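Local coordinates for probable Brix domain-containing ribosomal biogenesis protein (Methanothermobacter thermautotrophicus, PDB 1W94) that is an archaeal Imp4-like protein that probably acts in ribosome biogenesis and is likely to bind ribosomal RNA, at residues S96-P99 against G100-G103. Numbering follows the deposited sequence.
Sequences SCPP and GSEG
Pro-98 O is gripped twice by Ser-101. Ser-101 OG donates a hydrogen bond to Pro-98 O at 2.7 Å, on a lone pair in the carbonyl plane, and Ser-101 N binds the same Pro-98 O at 2.9 Å, the bond that closes the turn. OG of Ser-101 sits between its own backbone N and carbonyl carbon, which lets one residue offer both donors to the same oxygen. From there Ser-101 OG also lies against the chain entering the turn, 3.4 Å from both Cys-97 CB and Pro-98 CD. With alanine at Ser-101, Pro-98 O would probably keep the backbone bond alone, and a gap would be likely to open beside Cys-97 CB and the Pro-98 ring. Glu-102 folds back at chi2 (89°) so that its carboxylate returns to the turn: Gly-100 N donates to Glu-102 OE1 at 3.0 Å, approaching on the syn side, 31° out of the carboxylate plane, while Glu-102 OE2 comes within 3.4 Å of Pro-99 CA. A water bridges this OE2 to Cys-97 O, donating to both. Trp-131 of strand 131-136 touches Pro-98 and Ser-101, and the disulfide from Cys-97 to Cys-105 ties the loop to the helix that follows. Pro-99 and Gly-100 take the central positions of a type II beta turn from Pro-98 to Ser-101, Gly-100 third, where its positive phi (96°) would jam a CB against Pro-99 O; the turn leads from strand 93-94 into helix 102-108 of the Brix domain.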
ATOM      1  N   SER A  96      -1.986  -4.012 -15.292  1.00 29.54           N
ATOM      2  CA  SER A  96      -3.032  -5.022 -15.457  1.00 30.87           C
ATOM      3  C   SER A  96      -3.318  -5.629 -14.094  1.00 31.62           C
ATOM      4  O   SER A  96      -2.387  -5.810 -13.303  1.00 31.82           O
ATOM      5  CB  SER A  96      -2.570  -6.143 -16.414  1.00 30.39           C
ATOM      6  OG  SER A  96      -3.545  -7.176 -16.536  1.00 31.52           O
ATOM      7  N   CYS A  97      -4.588  -5.948 -13.822  1.00 32.16           N
ATOM      8  CA  CYS A  97      -4.947  -6.790 -12.675  1.00 32.81           C
ATOM      9  C   CYS A  97      -5.511  -8.108 -13.191  1.00 32.85           C
ATOM     10  O   CYS A  97      -6.709  -8.216 -13.439  1.00 33.57           O
ATOM     11  CB  CYS A  97      -5.925  -6.103 -11.690  1.00 33.09           C
ATOM     12  SG  CYS A  97      -5.667  -4.303 -11.498  1.00 38.62           S
ATOM     13  N   PRO A  98      -4.646  -9.129 -13.349  1.00 32.91           N
ATOM     14  CA  PRO A  98      -5.109 -10.427 -13.859  1.00 32.82           C
ATOM     15  C   PRO A  98      -6.241 -11.025 -12.991  1.00 32.21           C
ATOM     16  O   PRO A  98      -6.401 -10.634 -11.821  1.00 32.40           O
ATOM     17  CB  PRO A  98      -3.836 -11.284 -13.839  1.00 32.92           C
ATOM     18  CG  PRO A  98      -2.906 -10.575 -12.885  1.00 33.89           C
ATOM     19  CD  PRO A  98      -3.203  -9.136 -13.036  1.00 32.64           C
ATOM     20  N   PRO A  99      -7.060 -11.925 -13.561  1.00 31.57           N
ATOM     21  CA  PRO A  99      -8.196 -12.461 -12.807  1.00 31.22           C
ATOM     22  C   PRO A  99      -7.797 -13.034 -11.450  1.00 30.56           C
ATOM     23  O   PRO A  99      -6.794 -13.721 -11.333  1.00 29.97           O
ATOM     24  CB  PRO A  99      -8.748 -13.552 -13.741  1.00 31.24           C
ATOM     25  CG  PRO A  99      -8.390 -13.072 -15.094  1.00 31.50           C
ATOM     26  CD  PRO A  99      -7.013 -12.490 -14.922  1.00 32.46           C
ATOM     27  N   GLY A 100      -8.551 -12.673 -10.425  1.00 30.53           N
ATOM     28  CA  GLY A 100      -8.197 -13.000  -9.068  1.00 30.29           C
ATOM     29  C   GLY A 100      -7.462 -11.917  -8.312  1.00 30.55           C
ATOM     30  O   GLY A 100      -7.329 -12.024  -7.116  1.00 31.25           O
ATOM     31  N   SER A 101      -6.975 -10.873  -8.986  1.00 30.65           N
ATOM     32  CA  SER A 101      -6.232  -9.819  -8.284  1.00 30.62           C
ATOM     33  C   SER A 101      -6.975  -8.486  -8.233  1.00 31.19           C
ATOM     34  O   SER A 101      -6.450  -7.545  -7.682  1.00 30.97           O
ATOM     35  CB  SER A 101      -4.853  -9.582  -8.923  1.00 30.15           C
ATOM     36  OG  SER A 101      -5.011  -9.002 -10.209  1.00 28.90           O
ATOM     37  N   GLU A 102      -8.176  -8.415  -8.825  1.00 32.12           N
ATOM     38  CA  GLU A 102      -8.924  -7.158  -8.952  1.00 32.49           C
ATOM     39  C   GLU A 102      -9.086  -6.408  -7.619  1.00 32.61           C
ATOM     40  O   GLU A 102      -9.055  -5.182  -7.595  1.00 32.37           O
ATOM     41  CB  GLU A 102     -10.300  -7.401  -9.567  1.00 33.12           C
ATOM     42  CG  GLU A 102     -10.307  -7.972 -11.002  1.00 36.06           C
ATOM     43  CD  GLU A 102     -10.296  -9.512 -11.080  1.00 40.11           C
ATOM     44  OE1 GLU A 102     -10.117 -10.196 -10.034  1.00 40.08           O
ATOM     45  OE2 GLU A 102     -10.459 -10.032 -12.221  1.00 42.80           O
ATOM     46  N   GLY A 103      -9.253  -7.140  -6.515  1.00 31.95           N
ATOM     47  CA  GLY A 103      -9.464  -6.514  -5.211  1.00 30.92           C
ATOM     48  C   GLY A 103      -8.251  -5.704  -4.774  1.00 30.76           C
ATOM     49  O   GLY A 103      -8.395  -4.654  -4.146  1.00 30.23           O
TER
HETATM   50  O   HOH W   1      -9.191  -8.746 -14.248  1.00 22.42           O